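Vacuolar aminopeptidase 1 (Saccharomyces cerevisiae, PDB 5JGF) removes N-terminal amino acids, preferably neutral or hydrophobic ones, from peptides as a zinc-dependent dodecameric enzyme of the vacuole and is the major cargo of the cytoplasm-to-vacuole targeting pathway. Local coordinates at residues 344-349 with 368-373; 403-406 with 410-413; 267-272 with 454-459. All blocks are in the same frame, centred on the assembly; numbering follows the deposited sequence.

Following the chain from its N terminus, the first segment met is 267-272, on helix 261-278; its partner 454-459, near the C terminus, closes interaction 3 across 181 residues. Everything else falls within that span. Interaction 1 comes first, joining 344-349 at the end of strand 339-347 to strand 369-372 over an 18-residue connection without helix or strand. Interaction 2 follows in series, shutting a short turn after edge strand 400-403; no contact crosses another. Interactions 1 and 2 meet through backbone bonds of L371 and L373 with F403, and both reach the second subunit. Interactions 1 and 3 meet where I369 packs on F455 and F456, tying the central sheet to helix 448-468.

Interaction 1 of 3, residues 344-349 with 368-373. With ZN (zinc ion), chain K.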
loop_
_atom_site.group_PDB
_atom_site.type_symbol
_atom_site.label_atom_id
_atom_site.label_comp_id
_atom_site.label_asym_id
_atom_site.label_seq_id
_atom_site.Cartn_x
_atom_site.Cartn_y
_atom_site.Cartn_z
ATOM N N ASP D 344 6.623 18.960 -40.624
ATOM C CA ASP D 344 5.994 17.815 -39.983
ATOM C C ASP D 344 4.774 18.359 -39.247
ATOM O O ASP D 344 4.839 19.409 -38.607
ATOM C CB ASP D 344 6.957 17.148 -38.994
ATOM C CG ASP D 344 6.531 15.737 -38.625
ATOM O OD1 ASP D 344 5.422 15.331 -39.020
ATOM O OD2 ASP D 344 7.307 15.034 -37.940
ATOM N N VAL D 345 3.656 17.657 -39.357
ATOM C CA VAL D 345 2.430 18.091 -38.708
ATOM C C VAL D 345 2.626 18.325 -37.216
ATOM O O VAL D 345 3.414 17.637 -36.568
ATOM C CB VAL D 345 1.306 17.049 -38.900
ATOM C CG1 VAL D 345 0.923 16.966 -40.372
ATOM C CG2 VAL D 345 1.768 15.681 -38.395
ATOM N N ASN D 346 1.935 19.327 -36.685
ATOM C CA ASN D 346 1.998 19.603 -35.260
ATOM C C ASN D 346 0.574 19.513 -34.716
ATOM O O ASN D 346 -0.343 19.104 -35.433
ATOM C CB ASN D 346 2.647 20.962 -34.954
ATOM C CG ASN D 346 2.375 21.997 -36.016
ATOM O OD1 ASN D 346 1.258 22.122 -36.502
ATOM N ND2 ASN D 346 3.403 22.766 -36.368
ATOM N N HIS D 347 0.375 19.909 -33.467
ATOM C CA HIS D 347 -0.929 19.743 -32.837
ATOM C C HIS D 347 -1.947 20.867 -32.828
ATOM O O HIS D 347 -1.694 21.944 -32.293
ATOM C CB HIS D 347 -0.719 19.293 -31.389
ATOM C CG HIS D 347 0.201 18.123 -31.246
ATOM N ND1 HIS D 347 -0.177 16.836 -31.561
ATOM C CD2 HIS D 347 1.489 18.046 -30.831
ATOM C CE1 HIS D 347 0.837 16.016 -31.345
ATOM N NE2 HIS D 347 1.860 16.726 -30.902
ATOM N N LEU D 348 -3.115 20.596 -33.403
ATOM C CA LEU D 348 -4.204 21.559 -33.381
ATOM C C LEU D 348 -4.740 21.554 -31.956
ATOM O O LEU D 348 -4.719 20.524 -31.281
ATOM C CB LEU D 348 -5.345 21.129 -34.305
ATOM C CG LEU D 348 -5.342 21.553 -35.769
ATOM C CD1 LEU D 348 -6.547 20.925 -36.473
ATOM C CD2 LEU D 348 -5.401 23.074 -35.862
ATOM N N TYR D 349 -5.221 22.702 -31.501
ATOM C CA TYR D 349 -5.806 22.800 -30.175
ATOM C C TYR D 349 -6.984 21.829 -30.109
ATOM O O TYR D 349 -7.837 21.829 -30.995
ATOM C CB TYR D 349 -6.324 24.219 -29.950
ATOM C CG TYR D 349 -6.988 24.438 -28.609
ATOM C CD1 TYR D 349 -6.231 24.547 -27.444
ATOM C CD2 TYR D 349 -8.374 24.550 -28.508
ATOM C CE1 TYR D 349 -6.841 24.771 -26.204
ATOM C CE2 TYR D 349 -8.993 24.771 -27.276
ATOM C CZ TYR D 349 -8.220 24.881 -26.131
ATOM O OH TYR D 349 -8.821 25.110 -24.914
ATOM N N GLY D 368 -3.559 28.803 -41.192
ATOM C CA GLY D 368 -2.291 28.777 -41.895
ATOM C C GLY D 368 -1.274 27.845 -41.267
ATOM O O GLY D 368 -1.578 27.124 -40.317
ATOM N N ILE D 369 -0.059 27.875 -41.802
ATOM C CA ILE D 369 1.027 27.032 -41.321
ATOM C C ILE D 369 1.304 27.305 -39.844
ATOM O O ILE D 369 1.082 28.413 -39.354
ATOM C CB ILE D 369 2.316 27.284 -42.154
ATOM C CG1 ILE D 369 3.231 26.059 -42.101
ATOM C CG2 ILE D 369 3.041 28.533 -41.644
ATOM C CD1 ILE D 369 2.714 24.874 -42.908
ATOM N N THR D 370 1.790 26.290 -39.137
ATOM C CA THR D 370 2.097 26.435 -37.722
ATOM C C THR D 370 3.580 26.232 -37.464
ATOM O O THR D 370 4.160 25.222 -37.851
ATOM C CB THR D 370 1.295 25.428 -36.867
ATOM O OG1 THR D 370 -0.102 25.706 -37.008
ATOM C CG2 THR D 370 1.681 25.546 -35.387
ATOM N N LEU D 371 4.188 27.216 -36.815
ATOM C CA LEU D 371 5.598 27.161 -36.488
ATOM C C LEU D 371 5.744 26.319 -35.218
ATOM O O LEU D 371 5.001 26.516 -34.252
ATOM C CB LEU D 371 6.106 28.585 -36.254
ATOM C CG LEU D 371 7.516 28.978 -36.689
ATOM C CD1 LEU D 371 7.812 28.485 -38.102
ATOM C CD2 LEU D 371 7.620 30.495 -36.618
ATOM N N SER D 372 6.675 25.370 -35.233
ATOM C CA SER D 372 6.913 24.506 -34.076
ATOM C C SER D 372 8.106 25.057 -33.314
ATOM O O SER D 372 9.224 25.116 -33.839
ATOM C CB SER D 372 7.192 23.068 -34.518
ATOM O OG SER D 372 6.061 22.501 -35.158
ATOM N N LEU D 373 7.864 25.458 -32.071
ATOM C CA LEU D 373 8.901 26.048 -31.244
ATOM C C LEU D 373 9.165 25.245 -29.982
ATOM O O LEU D 373 8.233 24.771 -29.333
ATOM C CB LEU D 373 8.490 27.470 -30.859
ATOM C CG LEU D 373 8.168 28.416 -32.018
ATOM C CD1 LEU D 373 6.864 29.147 -31.739
ATOM C CD2 LEU D 373 9.318 29.395 -32.209
HETATM ZN ZN ZN K . 5.379 13.372 -38.158
HETATM O O HOH W 1 6.548 20.387 -36.631
HETATM O O HOH W 2 4.382 14.775 -36.459
HETATM O O HOH W 3 5.976 12.073 -36.695
#
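N346 places its CG between the backbone N and the carbonyl carbon (chi1 33°), while S372 sets OG beside its own N, anti to the carbonyl carbon, and these two torsions bring amide and hydroxyl together. The setting is the central mixed sheet of the M18 catalytic domain, where the asparagine reaches from strand 339-347 across to strand 369-372, the two that flank strand 426-434. ND2 spends both its N-H groups here. One runs almost straight, at 176°, to S372 OG at 2.9 Å; the other bends to 143° to meet T370 O at 3.0 Å, arriving from above the carbonyl plane. Both acceptors lie close to the plane of the amide, which should fix its rotation. T370 is crossed by that amide, its CB 3.3 Å from N346 OD1, with CG2 alongside. Two residues earlier, D344 grips zinc through both carboxylate oxygens, OD1 at 2.1 Å from the metal, and H91 and D262 bind the same ion. H347, a substrate-binding residue by similarity, meets H169 of the second subunit edge-to-face. The sheet contact reaches the metal ligand's backbone through one water, which donates to D344 O at 2.8 Å and hydrogen-bonds S372 OG at 2.6 Å.

Interaction 2 of 3, residues 403-406 with 410-413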
loop_
_atom_site.group_PDB
_atom_site.type_symbol
_atom_site.label_atom_id
_atom_site.label_comp_id
_atom_site.label_asym_id
_atom_site.label_seq_id
_atom_site.Cartn_x
_atom_site.Cartn_y
_atom_site.Cartn_z
ATOM N N PHE D 403 3.096 26.771 -32.063
ATOM C CA PHE D 403 2.880 25.616 -31.209
ATOM C C PHE D 403 4.140 25.360 -30.397
ATOM O O PHE D 403 5.238 25.231 -30.946
ATOM C CB PHE D 403 2.522 24.326 -31.951
ATOM C CG PHE D 403 2.374 23.147 -31.015
ATOM C CD1 PHE D 403 3.467 22.340 -30.706
ATOM C CD2 PHE D 403 1.180 22.938 -30.330
ATOM C CE1 PHE D 403 3.376 21.349 -29.720
ATOM C CE2 PHE D 403 1.076 21.953 -29.342
ATOM C CZ PHE D 403 2.178 21.159 -29.037
ATOM N N GLN D 404 3.965 25.325 -29.079
ATOM C CA GLN D 404 5.039 25.034 -28.136
ATOM C C GLN D 404 4.342 24.341 -26.970
ATOM O O GLN D 404 3.189 24.642 -26.674
ATOM C CB GLN D 404 5.741 26.310 -27.646
ATOM C CG GLN D 404 6.882 26.019 -26.652
ATOM C CD GLN D 404 7.831 27.192 -26.455
ATOM O OE1 GLN D 404 8.235 27.846 -27.418
ATOM N NE2 GLN D 404 8.205 27.451 -25.205
ATOM N N ILE D 405 5.029 23.408 -26.321
ATOM C CA ILE D 405 4.434 22.681 -25.199
ATOM C C ILE D 405 4.451 23.497 -23.914
ATOM O O ILE D 405 5.235 24.433 -23.772
ATOM C CB ILE D 405 5.188 21.360 -24.916
ATOM C CG1 ILE D 405 6.633 21.667 -24.503
ATOM C CG2 ILE D 405 5.160 20.463 -26.148
ATOM C CD1 ILE D 405 7.369 20.481 -23.885
ATOM N N LYS D 406 3.570 23.148 -22.981
ATOM C CA LYS D 406 3.551 23.824 -21.689
ATOM C C LYS D 406 4.808 23.325 -20.984
ATOM O O LYS D 406 5.304 22.240 -21.299
ATOM C CB LYS D 406 2.296 23.426 -20.900
ATOM C CG LYS D 406 1.002 23.907 -21.547
ATOM C CD LYS D 406 -0.238 23.464 -20.778
ATOM C CE LYS D 406 -0.297 24.075 -19.387
ATOM N NZ LYS D 406 -1.596 23.773 -18.706
ATOM N N ARG D 410 4.978 17.380 -22.329
ATOM C CA ARG D 410 5.958 16.561 -23.032
ATOM C C ARG D 410 5.912 16.875 -24.521
ATOM O O ARG D 410 4.848 17.156 -25.069
ATOM C CB ARG D 410 5.635 15.084 -22.799
ATOM C CG ARG D 410 6.531 14.125 -23.541
ATOM C CD ARG D 410 6.110 12.688 -23.297
ATOM N NE ARG D 410 6.886 11.761 -24.113
ATOM C CZ ARG D 410 6.897 11.765 -25.442
ATOM N NH1 ARG D 410 6.169 12.650 -26.114
ATOM N NH2 ARG D 410 7.639 10.887 -26.101
ATOM N N SER D 411 7.067 16.812 -25.176
ATOM C CA SER D 411 7.147 17.113 -26.600
ATOM C C SER D 411 7.560 15.948 -27.485
ATOM O O SER D 411 8.377 15.112 -27.098
ATOM C CB SER D 411 8.130 18.263 -26.839
ATOM O OG SER D 411 8.361 18.441 -28.227
ATOM N N GLY D 412 6.986 15.910 -28.683
ATOM C CA GLY D 412 7.340 14.883 -29.640
ATOM C C GLY D 412 8.587 15.385 -30.349
ATOM O O GLY D 412 9.147 16.414 -29.960
ATOM N N GLY D 413 9.029 14.677 -31.380
ATOM C CA GLY D 413 10.220 15.099 -32.100
ATOM C C GLY D 413 10.017 15.094 -33.601
ATOM O O GLY D 413 8.968 14.670 -34.090
#
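S411 OG donates to G412 O at 2.8 Å, in the carbonyl plane and on a lone pair, a bond that holds the hydroxyl within its own segment. With OG anti to the backbone N (chi1 172°), what the serine offers I405 is its CB. Both ends of the isoleucine reach that methylene: CG2 and CD1 each lie 3.8 Å from S411 CB. CG2 also sits 3.5 Å from R410 O, while CD1 comes near S411 N, and the branched side chain rests on backbone as well as on the serine CB. Cutting I405 back to an alanine removes both CG2 and CD1, which is likely to leave a gap beside S411 CB and R410 O. R410 turns its CB away from the isoleucine, and its NH1 donates to H169 O of the second subunit, the residue that by similarity binds substrate. On the other arm F403 meets the ring of H347 edge-to-face, and K406 NZ bonds to E355 O. The loop after edge strand 400-403 therefore lies beside the active site at a subunit interface. No hydrogen bond joins 403-406 to 410-413; the arms are held by van der Waals contact of the isoleucine with S411 CB and backbone atoms, while polar bonds go elsewhere.

Interaction 3 of 3, residues 267-272 with 454-459; sequences SFAAMI and KFFNGF
F456 brings CD1 and CE1 of its ring against A269 and A270, meeting the backbone between them obliquely. CD1 comes 3.6 Å from A270 N and also lies near the carbonyl carbon of A269. The methyl of A269 sits in the ring plane at its edge, 3.9 Å from CE1, while the A270 methyl touches CD1 at 4.1 Å. The ring is set there by chi1 of -68°, which puts CG beside the backbone N of F456 and anti to its carbonyl carbon. The small alanines are consistent with the close approach of the helices: the CA atoms of A270 and F456 are 6.0 Å apart. The side chains that meet are all apolar, and no hydrogen bond crosses. Beneath the pair lies the sheet, with A270 and F456 both on I88 of strand 86-91 and F456 also on A343 of strand 339-347. On its other side, CE2 of F456 lies in plane at the edge of the F455 ring. M271 of helix 261-278 packs instead on F32 and L36 of helix 25-38. Helix 261-278 carries the zinc ligand D262 in its first turn; its packing on helix 448-468 forms part of the helical layer over the central sheet, as expected of the alpha/beta/alpha catalytic domain of M18 zinc aminopeptidases.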
loop_
_atom_site.group_PDB
_atom_site.type_symbol
_atom_site.label_atom_id
_atom_site.label_comp_id
_atom_site.label_asym_id
_atom_site.label_seq_id
_atom_site.Cartn_x
_atom_site.Cartn_y
_atom_site.Cartn_z
ATOM N N SER D 267 3.758 16.290 -46.615
ATOM C CA SER D 267 4.462 15.759 -47.780
ATOM C C SER D 267 3.715 16.106 -49.063
ATOM O O SER D 267 4.316 16.579 -50.027
ATOM C CB SER D 267 4.624 14.242 -47.666
ATOM O OG SER D 267 5.540 13.917 -46.634
ATOM N N PHE D 268 2.404 15.879 -49.065
ATOM C CA PHE D 268 1.569 16.177 -50.230
ATOM C C PHE D 268 1.576 17.678 -50.528
ATOM O O PHE D 268 1.801 18.097 -51.669
ATOM C CB PHE D 268 0.133 15.714 -49.973
ATOM C CG PHE D 268 -0.808 15.955 -51.124
ATOM C CD1 PHE D 268 -0.903 15.038 -52.169
ATOM C CD2 PHE D 268 -1.612 17.094 -51.157
ATOM C CE1 PHE D 268 -1.791 15.250 -53.232
ATOM C CE2 PHE D 268 -2.500 17.316 -52.214
ATOM C CZ PHE D 268 -2.590 16.391 -53.252
ATOM N N ALA D 269 1.329 18.486 -49.499
ATOM C CA ALA D 269 1.306 19.934 -49.666
ATOM C C ALA D 269 2.641 20.460 -50.189
ATOM O O ALA D 269 2.670 21.335 -51.056
ATOM C CB ALA D 269 0.960 20.614 -48.343
ATOM N N ALA D 270 3.744 19.933 -49.664
ATOM C CA ALA D 270 5.064 20.376 -50.104
ATOM C C ALA D 270 5.351 19.979 -51.553
ATOM O O ALA D 270 5.872 20.786 -52.327
ATOM C CB ALA D 270 6.147 19.816 -49.179
ATOM N N MET D 271 5.016 18.746 -51.924
ATOM C CA MET D 271 5.257 18.285 -53.291
ATOM C C MET D 271 4.399 19.035 -54.306
ATOM O O MET D 271 4.876 19.399 -55.385
ATOM C CB MET D 271 4.991 16.782 -53.422
ATOM C CG MET D 271 6.089 15.891 -52.862
ATOM S SD MET D 271 7.739 16.208 -53.566
ATOM C CE MET D 271 7.404 16.242 -55.252
ATOM N N ILE D 272 3.134 19.263 -53.972
ATOM C CA ILE D 272 2.249 19.984 -54.877
ATOM C C ILE D 272 2.780 21.402 -55.046
ATOM O O ILE D 272 2.778 21.951 -56.147
ATOM C CB ILE D 272 0.800 20.024 -54.339
ATOM C CG1 ILE D 272 0.211 18.609 -54.335
ATOM C CG2 ILE D 272 -0.059 20.949 -55.189
ATOM C CD1 ILE D 272 0.155 17.954 -55.704
ATOM N N LYS D 454 -0.157 26.812 -50.434
ATOM C CA LYS D 454 0.048 28.234 -50.668
ATOM C C LYS D 454 1.294 28.736 -49.950
ATOM O O LYS D 454 2.108 29.456 -50.528
ATOM C CB LYS D 454 -1.184 29.023 -50.209
ATOM C CG LYS D 454 -1.109 30.519 -50.485
ATOM C CD LYS D 454 -2.453 31.189 -50.206
ATOM C CE LYS D 454 -2.336 32.293 -49.167
ATOM N NZ LYS D 454 -1.415 33.386 -49.587
ATOM N N PHE D 455 1.458 28.346 -48.692
ATOM C CA PHE D 455 2.624 28.780 -47.943
ATOM C C PHE D 455 3.926 28.237 -48.530
ATOM O O PHE D 455 4.881 28.986 -48.730
ATOM C CB PHE D 455 2.524 28.348 -46.482
ATOM C CG PHE D 455 3.756 28.654 -45.693
ATOM C CD1 PHE D 455 4.039 29.958 -45.304
ATOM C CD2 PHE D 455 4.668 27.650 -45.395
ATOM C CE1 PHE D 455 5.216 30.257 -44.630
ATOM C CE2 PHE D 455 5.849 27.940 -44.723
ATOM C CZ PHE D 455 6.125 29.246 -44.340
ATOM N N PHE D 456 3.967 26.934 -48.799
ATOM C CA PHE D 456 5.166 26.303 -49.346
ATOM C C PHE D 456 5.520 26.846 -50.726
ATOM O O PHE D 456 6.697 26.933 -51.083
ATOM C CB PHE D 456 4.975 24.785 -49.420
ATOM C CG PHE D 456 4.912 24.114 -48.072
ATOM C CD1 PHE D 456 4.022 23.070 -47.844
ATOM C CD2 PHE D 456 5.748 24.522 -47.038
ATOM C CE1 PHE D 456 3.961 22.442 -46.600
ATOM C CE2 PHE D 456 5.696 23.899 -45.789
ATOM C CZ PHE D 456 4.802 22.860 -45.572
ATOM N N ASN D 457 4.500 27.203 -51.499
ATOM C CA ASN D 457 4.713 27.754 -52.834
ATOM C C ASN D 457 5.401 29.102 -52.641
ATOM O O ASN D 457 6.374 29.425 -53.330
ATOM C CB ASN D 457 3.376 27.944 -53.554
ATOM C CG ASN D 457 3.545 28.354 -55.012
ATOM O OD1 ASN D 457 2.757 29.130 -55.542
ATOM N ND2 ASN D 457 4.568 27.819 -55.665
ATOM N N GLY D 458 4.895 29.876 -51.684
ATOM C CA GLY D 458 5.473 31.175 -51.388
ATOM C C GLY D 458 6.911 31.048 -50.919
ATOM O O GLY D 458 7.742 31.923 -51.182
ATOM N N PHE D 459 7.210 29.959 -50.216
ATOM C CA PHE D 459 8.564 29.718 -49.728
ATOM C C PHE D 459 9.544 29.564 -50.890
ATOM O O PHE D 459 10.587 30.217 -50.922
ATOM C CB PHE D 459 8.612 28.450 -48.869
ATOM C CG PHE D 459 10.010 27.963 -48.591
ATOM C CD1 PHE D 459 10.834 28.638 -47.697
ATOM C CD2 PHE D 459 10.510 26.838 -49.242
ATOM C CE1 PHE D 459 12.138 28.197 -47.453
ATOM C CE2 PHE D 459 11.810 26.391 -49.008
ATOM C CZ PHE D 459 12.626 27.071 -48.111
#